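Side-chain contacts in exodeoxyribonuclease (Neisseria meningitidis, PDB 2JC5), which probably cleaves DNA at apurinic or apyrimidinic sites as a metal-dependent AP endonuclease of the DNase I-like fold: residues Asn10-Ala15 with Ala46-Pro51; His237-Glu242 with His247-Val252; Glu92-Arg97 with Tyr109-Ser114; Thr203-Ser206 with Ala211-Lys214. One frame throughout, in Å; residues are numbered along the deposited sequence. Where two conformers were deposited one is given.

Contact 1: residues Asn10-Ala15 with Ala46-Pro51. With MG (magnesium ion), chain B.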
# COMPACT_ATOMS: atom_id res chain seq x y z
N ASN A 10 9.99 -3.47 -2.78
CA ASN A 10 10.95 -4.50 -2.39
C ASN A 10 12.38 -3.97 -2.43
O ASN A 10 13.27 -4.58 -3.01
CB ASN A 10 10.79 -5.73 -3.30
CG ASN A 10 11.44 -6.98 -2.74
OD1 ASN A 10 11.43 -7.20 -1.52
ND2 ASN A 10 11.96 -7.81 -3.62
N GLY A 11 12.58 -2.82 -1.81
CA GLY A 11 13.86 -2.14 -1.81
C GLY A 11 13.91 -1.10 -2.90
O GLY A 11 13.97 -1.45 -4.09
N ILE A 12 13.90 0.18 -2.53
CA ILE A 12 13.85 1.22 -3.54
C ILE A 12 15.12 1.25 -4.39
O ILE A 12 15.07 1.51 -5.61
CB ILE A 12 13.52 2.61 -2.93
CG1 ILE A 12 13.19 3.61 -4.03
CG2 ILE A 12 14.68 3.13 -2.06
CD1 ILE A 12 12.57 4.89 -3.50
N ARG A 13 16.26 0.94 -3.79
CA ARG A 13 17.49 0.91 -4.57
C ARG A 13 17.42 -0.20 -5.64
O ARG A 13 17.79 0.01 -6.81
CB ARG A 13 18.73 0.80 -3.67
CG ARG A 13 19.03 2.09 -2.93
CD ARG A 13 20.08 1.94 -1.85
NE ARG A 13 19.54 1.26 -0.67
CZ ARG A 13 20.26 0.96 0.40
NH1 ARG A 13 21.55 1.28 0.46
NH2 ARG A 13 19.68 0.37 1.44
N SER A 14 16.93 -1.37 -5.26
CA SER A 14 16.70 -2.44 -6.24
C SER A 14 15.71 -2.06 -7.32
O SER A 14 15.93 -2.33 -8.51
CB SER A 14 16.23 -3.72 -5.56
OG SER A 14 17.33 -4.45 -5.06
N ALA A 15 14.60 -1.45 -6.93
CA ALA A 15 13.55 -1.11 -7.89
C ALA A 15 14.06 -0.08 -8.89
O ALA A 15 13.69 -0.13 -10.07
CB ALA A 15 12.31 -0.58 -7.16
N ALA A 46 18.97 11.71 -4.17
CA ALA A 46 18.06 12.81 -4.42
C ALA A 46 16.83 12.35 -5.21
O ALA A 46 15.71 12.80 -4.95
CB ALA A 46 18.79 13.94 -5.17
N ASP A 47 17.05 11.45 -6.16
CA ASP A 47 15.97 10.94 -7.01
C ASP A 47 15.02 9.98 -6.28
O ASP A 47 13.95 9.68 -6.79
CB ASP A 47 16.52 10.34 -8.32
CG ASP A 47 17.40 9.11 -8.11
OD1 ASP A 47 17.59 8.65 -6.96
OD2 ASP A 47 17.91 8.58 -9.13
N MET A 48 15.41 9.52 -5.09
CA MET A 48 14.55 8.70 -4.23
C MET A 48 13.80 9.54 -3.19
O MET A 48 12.90 9.05 -2.52
CB MET A 48 15.39 7.64 -3.52
CG MET A 48 16.02 6.66 -4.46
SD MET A 48 17.28 5.68 -3.64
CE MET A 48 18.06 4.87 -5.05
N LYS A 49 14.22 10.79 -3.03
CA LYS A 49 13.56 11.73 -2.13
C LYS A 49 12.57 12.59 -2.90
O LYS A 49 11.45 12.80 -2.45
CB LYS A 49 14.57 12.64 -1.46
CG LYS A 49 15.50 11.94 -0.50
CD LYS A 49 16.53 12.93 0.01
CE LYS A 49 17.66 12.27 0.67
NZ LYS A 49 18.55 13.31 1.23
N ASN A 50 12.99 13.07 -4.07
CA ASN A 50 12.20 13.97 -4.90
C ASN A 50 12.25 13.53 -6.36
O ASN A 50 12.78 14.22 -7.24
CB ASN A 50 12.71 15.40 -4.75
CG ASN A 50 12.62 15.87 -3.33
OD1 ASN A 50 13.62 15.87 -2.61
ND2 ASN A 50 11.42 16.24 -2.91
N PRO A 51 11.67 12.34 -6.62
CA PRO A 51 11.77 11.81 -7.97
C PRO A 51 11.09 12.73 -8.99
O PRO A 51 9.94 13.14 -8.79
CB PRO A 51 11.04 10.46 -7.89
CG PRO A 51 10.20 10.53 -6.67
CD PRO A 51 10.89 11.46 -5.73
MG MG B . 9.73 -7.34 0.04
O HOH W 1 11.02 -7.90 1.24
O HOH W 2 9.32 -9.30 -0.30
O HOH W 3 8.34 -7.52 1.21
O HOH W 4 8.50 -6.75 -1.25
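The first turn of helix 12-17, which starts two residues beyond the metal ligand N10, meets the short, weakly bonded helix at about 46-49 through three side chains: I12, R13 and M48. The contact is small and apolar, and M48 carries one side of it alone. Its CG lies anti to the carbonyl carbon (chi1 -64°) and the chain beyond is extended, which lays CB, CG, SD and CE in a row against two consecutive residues of the other helix. At the near end I12 CD1 sits 3.9 Å from M48 CB. Further along, I12 CG2 comes within 4.0 Å of M48 SD, so the two chains run past each other in opposite directions. I12 was modelled in two conformers, and these distances hold for one of them. At the far end M48 CE touches R13 CG at 3.6 Å, the two chains crossing at about a right angle. R13 therefore offers only its aliphatic part here; its NH2 is hydrogen-bonded to K38 O. On the other flank, N10 OD1 binds magnesium at 2.3 Å together with E36 and four waters. G11 is the N-cap between the two regions. Around the contact, Y16 of the same helix 12-17 packs on M48, while Y72 touches I12 and bonds M48 O, joining both helices to strand 69-73, next to the outer strand 55-59 of the six-stranded sheet.

Contact 2: residues His237-Glu242 with His247-Val252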
# COMPACT_ATOMS: atom_id res chain seq x y z
N HIS A 237 -5.80 -0.66 -12.70
CA HIS A 237 -5.07 -1.79 -13.25
C HIS A 237 -3.91 -2.18 -12.36
O HIS A 237 -3.43 -1.37 -11.56
CB HIS A 237 -4.60 -1.54 -14.69
CG HIS A 237 -3.55 -0.47 -14.83
ND1 HIS A 237 -3.87 0.86 -14.99
CD2 HIS A 237 -2.20 -0.55 -14.90
CE1 HIS A 237 -2.75 1.56 -15.13
NE2 HIS A 237 -1.72 0.73 -15.06
N VAL A 238 -3.51 -3.44 -12.48
CA VAL A 238 -2.27 -3.93 -11.88
C VAL A 238 -1.23 -3.91 -12.98
O VAL A 238 -1.36 -4.62 -13.98
CB VAL A 238 -2.46 -5.33 -11.28
CG1 VAL A 238 -1.15 -5.85 -10.69
CG2 VAL A 238 -3.57 -5.30 -10.21
N TYR A 239 -0.19 -3.11 -12.80
CA TYR A 239 0.77 -2.89 -13.86
C TYR A 239 1.80 -4.02 -13.91
O TYR A 239 2.52 -4.26 -12.93
CB TYR A 239 1.50 -1.55 -13.69
CG TYR A 239 2.50 -1.29 -14.79
CD1 TYR A 239 2.09 -0.92 -16.07
CD2 TYR A 239 3.85 -1.42 -14.56
CE1 TYR A 239 3.00 -0.68 -17.07
CE2 TYR A 239 4.78 -1.17 -15.56
CZ TYR A 239 4.35 -0.80 -16.81
OH TYR A 239 5.24 -0.56 -17.83
N LYS A 240 1.84 -4.72 -15.05
CA LYS A 240 2.68 -5.88 -15.22
C LYS A 240 3.53 -5.86 -16.49
O LYS A 240 4.17 -6.86 -16.80
CB LYS A 240 1.83 -7.16 -15.13
CG LYS A 240 1.30 -7.39 -13.71
CD LYS A 240 0.13 -8.32 -13.62
CE LYS A 240 0.54 -9.73 -13.81
NZ LYS A 240 -0.68 -10.60 -13.70
N ASP A 241 3.58 -4.74 -17.19
CA ASP A 241 4.35 -4.69 -18.45
C ASP A 241 5.85 -4.71 -18.17
O ASP A 241 6.62 -5.13 -19.02
CB ASP A 241 4.01 -3.45 -19.28
CG ASP A 241 2.57 -3.43 -19.78
OD1 ASP A 241 1.90 -4.48 -19.74
OD2 ASP A 241 2.11 -2.36 -20.23
N GLU A 242 6.24 -4.25 -16.99
CA GLU A 242 7.60 -4.36 -16.49
C GLU A 242 7.52 -4.89 -15.08
O GLU A 242 6.47 -4.78 -14.45
CB GLU A 242 8.29 -3.00 -16.44
CG GLU A 242 8.30 -2.19 -17.72
CD GLU A 242 8.64 -0.75 -17.42
OE1 GLU A 242 9.84 -0.46 -17.26
OE2 GLU A 242 7.71 0.08 -17.28
N HIS A 247 6.12 -7.41 -5.91
CA HIS A 247 4.77 -6.90 -6.09
C HIS A 247 4.66 -6.18 -7.42
O HIS A 247 5.67 -5.76 -7.99
CB HIS A 247 4.41 -5.87 -5.03
CG HIS A 247 4.43 -6.38 -3.62
ND1 HIS A 247 3.29 -6.53 -2.86
CD2 HIS A 247 5.46 -6.79 -2.84
CE1 HIS A 247 3.62 -6.99 -1.66
NE2 HIS A 247 4.93 -7.15 -1.62
N ALA A 248 3.42 -6.06 -7.90
CA ALA A 248 3.10 -5.19 -9.04
C ALA A 248 2.43 -3.90 -8.55
O ALA A 248 1.64 -3.93 -7.61
CB ALA A 248 2.17 -5.92 -10.01
N PRO A 249 2.71 -2.76 -9.21
CA PRO A 249 2.01 -1.52 -8.85
C PRO A 249 0.51 -1.60 -9.08
O PRO A 249 0.07 -2.14 -10.09
CB PRO A 249 2.63 -0.47 -9.78
CG PRO A 249 3.96 -1.02 -10.08
CD PRO A 249 3.75 -2.51 -10.21
N LEU A 250 -0.24 -1.07 -8.13
CA LEU A 250 -1.69 -0.96 -8.19
C LEU A 250 -2.05 0.48 -8.51
O LEU A 250 -1.75 1.38 -7.75
CB LEU A 250 -2.30 -1.39 -6.86
CG LEU A 250 -3.80 -1.18 -6.66
CD1 LEU A 250 -4.62 -1.99 -7.69
CD2 LEU A 250 -4.17 -1.50 -5.23
N VAL A 251 -2.66 0.68 -9.69
CA VAL A 251 -2.94 2.01 -10.19
C VAL A 251 -4.44 2.24 -10.21
O VAL A 251 -5.18 1.44 -10.76
CB VAL A 251 -2.42 2.14 -11.64
CG1 VAL A 251 -2.66 3.57 -12.18
CG2 VAL A 251 -0.94 1.71 -11.73
N VAL A 252 -4.89 3.36 -9.64
CA VAL A 252 -6.33 3.71 -9.67
C VAL A 252 -6.45 5.14 -10.14
O VAL A 252 -5.67 6.00 -9.73
CB VAL A 252 -7.01 3.54 -8.30
CG1 VAL A 252 -8.53 3.81 -8.41
CG2 VAL A 252 -6.77 2.13 -7.75
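P249 O is gripped from two successive residues of segment 237-242: Y239 N donates to it at 2.9 Å with an N-H...O angle of 167°, and V238 CA makes a C-H...O contact with the same P249 O at 3.4 Å. Two further backbone bonds come from H237 and V251, an antiparallel hydrogen-bonded pair in which H237 N reaches V251 O and V251 N reaches H237 O, each at 2.9 Å. V238 and L250 form the non-hydrogen-bonded pair next to it. Together they define the hairpin of strands 233-238 and 250-254, at one border of the six-stranded sheet. Just ahead of the second strand stands H247, a predicted catalytic residue, its ND1 hydrogen-bonded to D221 OD2.

The side chains then divide between the two faces. On one, the imidazole of H237 lies over V251 with both side chains pointing the same way; V251 CB stands 3.8 Å from the ring centroid, 20° off the normal, a CH-pi contact. A chi1 of 67° swings the H237 ring back over its partner strand. On the other face V238 CG1 presses on A248 CB at 3.4 Å, tighter than usual carbon contact. Beyond the strand, Y239 turns its ring edge to P249 CD, and Y239 OH donates to the anti lone pair of E242 OE2 at 2.6 Å.

The hydrogen bonds across this contact are all between backbone atoms, so the main chain fixes the alignment and the side chains add apolar and CH-pi contact.

Contact 3: residues Glu92-Arg97 with Tyr109-Ser114. With BCN (bicine), chain C.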
# COMPACT_ATOMS: atom_id res chain seq x y z
N GLU A 92 9.62 1.14 12.99
CA GLU A 92 9.75 0.33 11.78
C GLU A 92 9.41 1.05 10.48
O GLU A 92 9.54 0.44 9.41
CB GLU A 92 8.89 -0.93 11.93
CG GLU A 92 9.28 -1.77 13.18
CD GLU A 92 8.58 -3.11 13.31
OE1 GLU A 92 7.68 -3.44 12.50
OE2 GLU A 92 8.96 -3.87 14.26
N GLY A 93 8.98 2.30 10.54
CA GLY A 93 8.73 3.07 9.30
C GLY A 93 7.61 2.52 8.44
O GLY A 93 7.84 2.02 7.34
N ARG A 94 6.38 2.62 8.94
CA ARG A 94 5.25 1.94 8.31
C ARG A 94 4.07 2.83 7.90
O ARG A 94 3.16 2.32 7.28
CB ARG A 94 4.76 0.84 9.25
CG ARG A 94 5.78 -0.25 9.45
CD ARG A 94 5.25 -1.41 10.26
NE ARG A 94 6.24 -2.47 10.34
CZ ARG A 94 6.50 -3.35 9.39
NH1 ARG A 94 5.79 -3.37 8.28
NH2 ARG A 94 7.47 -4.25 9.55
N PHE A 95 4.10 4.13 8.19
CA PHE A 95 2.94 5.00 7.94
C PHE A 95 3.35 6.42 7.66
O PHE A 95 4.06 7.04 8.47
CB PHE A 95 2.03 4.95 9.18
CG PHE A 95 0.79 5.80 9.10
CD1 PHE A 95 0.84 7.16 9.33
CD2 PHE A 95 -0.45 5.23 8.83
CE1 PHE A 95 -0.32 7.95 9.25
CE2 PHE A 95 -1.61 6.01 8.76
CZ PHE A 95 -1.53 7.37 8.98
N VAL A 96 2.91 6.94 6.51
CA VAL A 96 3.04 8.37 6.16
C VAL A 96 1.71 8.83 5.61
O VAL A 96 1.08 8.12 4.82
CB VAL A 96 4.15 8.65 5.13
CG1 VAL A 96 4.07 10.11 4.58
CG2 VAL A 96 5.49 8.37 5.73
N ARG A 97 1.29 10.01 6.01
CA ARG A 97 0.04 10.61 5.53
C ARG A 97 0.32 11.99 4.97
O ARG A 97 0.95 12.81 5.64
CB ARG A 97 -0.95 10.74 6.67
CG ARG A 97 -2.21 11.50 6.31
CD ARG A 97 -3.22 11.53 7.43
NE ARG A 97 -4.34 12.42 7.11
CZ ARG A 97 -5.50 12.44 7.75
NH1 ARG A 97 -5.76 11.62 8.75
NH2 ARG A 97 -6.45 13.28 7.35
N TYR A 109 2.62 0.17 5.28
CA TYR A 109 3.27 -1.12 5.16
C TYR A 109 2.94 -1.91 6.41
O TYR A 109 3.56 -1.72 7.47
CB TYR A 109 4.77 -0.97 4.98
CG TYR A 109 5.53 -2.26 4.75
CD1 TYR A 109 4.98 -3.32 4.04
CD2 TYR A 109 6.79 -2.42 5.27
CE1 TYR A 109 5.68 -4.47 3.84
CE2 TYR A 109 7.49 -3.58 5.08
CZ TYR A 109 6.94 -4.60 4.36
OH TYR A 109 7.65 -5.77 4.18
N LEU A 110 1.94 -2.78 6.29
CA LEU A 110 1.45 -3.56 7.42
C LEU A 110 2.42 -4.71 7.71
O LEU A 110 2.93 -5.30 6.78
CB LEU A 110 0.04 -4.05 7.11
CG LEU A 110 -0.88 -4.39 8.25
CD1 LEU A 110 -2.34 -4.09 7.86
CD2 LEU A 110 -0.69 -5.86 8.63
N PRO A 111 2.75 -4.99 8.98
CA PRO A 111 3.71 -6.05 9.28
C PRO A 111 3.32 -7.41 8.70
O PRO A 111 2.13 -7.76 8.70
CB PRO A 111 3.69 -6.13 10.82
CG PRO A 111 3.22 -4.81 11.26
CD PRO A 111 2.25 -4.35 10.22
N SER A 112 4.30 -8.15 8.21
CA SER A 112 4.09 -9.52 7.78
C SER A 112 4.26 -10.45 8.98
O SER A 112 5.01 -10.14 9.92
CB SER A 112 5.05 -9.91 6.68
OG SER A 112 6.38 -9.64 7.08
N GLY A 113 3.56 -11.57 8.97
CA GLY A 113 3.61 -12.52 10.07
C GLY A 113 4.20 -13.87 9.76
O GLY A 113 4.37 -14.66 10.66
N SER A 114 4.56 -14.14 8.50
CA SER A 114 4.96 -15.51 8.13
C SER A 114 6.32 -15.93 8.66
O SER A 114 6.63 -17.13 8.69
CB SER A 114 4.88 -15.71 6.61
OG SER A 114 5.82 -14.92 5.94
N1 BCN C . 2.78 -12.99 3.25
C1 BCN C . 1.99 -12.24 4.25
C2 BCN C . 2.58 -12.31 5.64
O21 BCN C . 2.03 -11.61 6.55
O22 BCN C . 3.56 -13.04 5.84
C3 BCN C . 3.49 -12.13 2.30
C4 BCN C . 4.87 -11.81 2.85
O4 BCN C . 5.61 -13.00 3.22
C5 BCN C . 1.92 -13.99 2.53
C6 BCN C . 2.74 -15.20 2.10
O6 BCN C . 3.68 -15.59 3.10
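R94 and Y109 stand where strands 95-100 and 103-109, a beta hairpin, come together at their open end, with Y109 a predicted active-site residue of this DNase I-like fold. Two hydrogen bonds cross between them. Y109 N donates to R94 O at 3.0 Å, extending the strand pairing, and R94 NH1 donates back to Y109 O at 2.9 Å. The second is nearly straight at the hydrogen and lies in the guanidinium plane, yet it approaches the carbonyl from above its plane, 57° out, and so misses the lone pairs.

Charge pairing holds the guanidinium at its edge, close to its plane: R94 NE forms a salt bridge with E92 OE1 at 2.8 Å, using the anti lone pair, and R94 NH2 adds a weak bond to that oxygen. E92 OE2 in turn pairs with R119, leaving the carboxylate shared by two arginines. This arrangement should fix the rotation of the R94 head.

Face contacts complete it. R94 NH1 lies over one face of the Y109 ring, 3.3 Å from CD2, the guanidinium and ring planes 33° apart. Because Y109 CG is anti to its backbone N (chi1 -176°), the ring lies beside its own carbonyl, and a single nitrogen can meet both. P111 CA lies over one face of the guanidinium.

Ligand bonds close the account. The chain leaving Y109 ends in a grip on the carboxylate of bicine: G113 N donates to O21 at 2.9 Å, while S114 N and S114 OG both donate to O22, the hydroxyl at 2.9 Å.

Contact 4: residues Thr203-Ser206 with Ala211-Lys214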
# COMPACT_ATOMS: atom_id res chain seq x y z
N THR A 203 -1.41 -9.00 -6.74
CA THR A 203 -0.40 -7.96 -6.67
C THR A 203 0.94 -8.44 -6.13
O THR A 203 1.89 -7.65 -6.14
CB THR A 203 -0.87 -6.77 -5.79
OG1 THR A 203 -1.08 -7.22 -4.44
CG2 THR A 203 -2.15 -6.15 -6.34
N TRP A 204 1.04 -9.70 -5.70
CA TRP A 204 2.28 -10.25 -5.16
C TRP A 204 2.47 -11.70 -5.54
O TRP A 204 1.51 -12.48 -5.54
CB TRP A 204 2.28 -10.14 -3.63
CG TRP A 204 3.52 -10.71 -3.01
CD1 TRP A 204 4.76 -10.14 -2.95
CD2 TRP A 204 3.62 -11.97 -2.35
NE1 TRP A 204 5.63 -10.98 -2.31
CE2 TRP A 204 4.96 -12.11 -1.91
CE3 TRP A 204 2.72 -12.99 -2.08
CZ2 TRP A 204 5.42 -13.23 -1.24
CZ3 TRP A 204 3.18 -14.12 -1.42
CH2 TRP A 204 4.52 -14.22 -1.01
N TRP A 205 3.72 -12.06 -5.85
CA TRP A 205 4.13 -13.44 -6.10
C TRP A 205 5.48 -13.58 -5.42
O TRP A 205 6.26 -12.62 -5.42
CB TRP A 205 4.29 -13.72 -7.59
CG TRP A 205 3.08 -13.39 -8.41
CD1 TRP A 205 2.17 -14.28 -8.93
CD2 TRP A 205 2.62 -12.08 -8.81
NE1 TRP A 205 1.20 -13.60 -9.63
CE2 TRP A 205 1.45 -12.26 -9.56
CE3 TRP A 205 3.10 -10.78 -8.61
CZ2 TRP A 205 0.74 -11.19 -10.10
CZ3 TRP A 205 2.40 -9.73 -9.14
CH2 TRP A 205 1.24 -9.94 -9.89
N SER A 206 5.80 -14.75 -4.86
CA SER A 206 6.98 -14.83 -4.01
C SER A 206 8.32 -14.67 -4.71
O SER A 206 9.32 -14.36 -4.06
CB SER A 206 6.98 -16.09 -3.17
OG SER A 206 7.29 -17.23 -3.92
N ALA A 211 7.06 -18.93 -9.40
CA ALA A 211 5.90 -18.39 -8.68
C ALA A 211 5.16 -17.38 -9.53
O ALA A 211 3.93 -17.34 -9.57
CB ALA A 211 6.35 -17.78 -7.33
N TYR A 212 5.91 -16.57 -10.25
CA TYR A 212 5.31 -15.59 -11.15
C TYR A 212 4.82 -16.23 -12.44
O TYR A 212 3.70 -15.99 -12.86
CB TYR A 212 6.35 -14.52 -11.45
CG TYR A 212 5.82 -13.26 -12.10
CD1 TYR A 212 4.84 -12.52 -11.50
CD2 TYR A 212 6.32 -12.82 -13.31
CE1 TYR A 212 4.35 -11.35 -12.05
CE2 TYR A 212 5.84 -11.65 -13.88
CZ TYR A 212 4.85 -10.92 -13.25
OH TYR A 212 4.39 -9.75 -13.80
N ALA A 213 5.65 -17.09 -13.03
CA ALA A 213 5.31 -17.72 -14.31
C ALA A 213 4.02 -18.55 -14.20
O ALA A 213 3.21 -18.60 -15.16
CB ALA A 213 6.47 -18.60 -14.75
N LYS A 214 3.82 -19.17 -13.04
CA LYS A 214 2.66 -20.01 -12.80
C LYS A 214 1.55 -19.25 -12.07
O LYS A 214 0.55 -19.85 -11.67
CB LYS A 214 3.08 -21.28 -12.04
CG LYS A 214 4.01 -22.14 -12.87
CD LYS A 214 4.67 -23.25 -12.10
CE LYS A 214 5.50 -24.12 -13.05
NZ LYS A 214 6.25 -25.18 -12.34
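W205 presents one face of its indole to the ring edge of Y212, an edge-to-face (T-shaped) pair with planes 86° apart and the six-membered ring of W205 4.9 Å from the Y212 ring, centroid to centroid. Two carbons of the tyrosine edge do the touching. Y212 CD1 stands 3.5 Å from W205 CD2, where the two indole rings fuse, and Y212 CE1 lies 3.7 Å from W205 CE3, so the edge is set over the benzo half toward its fused bond. The torsions make this possible from both sides: W205 CG is anti to its carbonyl carbon (chi1 -54°), and Y212 CG is anti to its backbone N (chi1 -166°), which brings the tyrosine ring in from the short helix 210-213.

The preceding residue fills in the pyrrole side, A211 O approaching W205 CD1 obliquely at 3.6 Å. Next to it S206 OG meets A211 CB, also at 3.6 Å, a contact at the exposed end of the segment. W205 NE1 is satisfied by D215, just past the helix. At the weakly bonded strand of W205, T203 and W204 both face W218, a classic beta bulge. W204 turns away from the helix; its NE1 bonds D246, and its ring contacts bicine.

Y212 also takes part in a cation-pi contact with K243. Across this contact the attraction is aromatic and dispersive, with the weakly positive C-H edge of the tyrosine directed at the electron-rich indole face; a nearby lysine would probably make that edge more positive still.

In the fold
From the N terminus, contact 1 comes first, closing a 30-residue loop that includes helix 20-26 and strand 31-35. Contact 3 follows, closing the strand pair 95-100 and 103-109; contact 4 then spans the short turn 207-210, and contact 2 closes the four-residue loop before H247. All four are in series: none nests or crosses. Contacts 3 and 4 belong to the seven-stranded sheet, contact 2 to the border of the six-stranded one, and contact 1 to helices beside it. Contacts 2 and 4 alone touch, A248 N lying 2.8 Å from T203 O in a probable hydrogen bond that joins the loop residue before strand 204-205 to the loop leading into strand 250-254; their centres are about 13 Å apart.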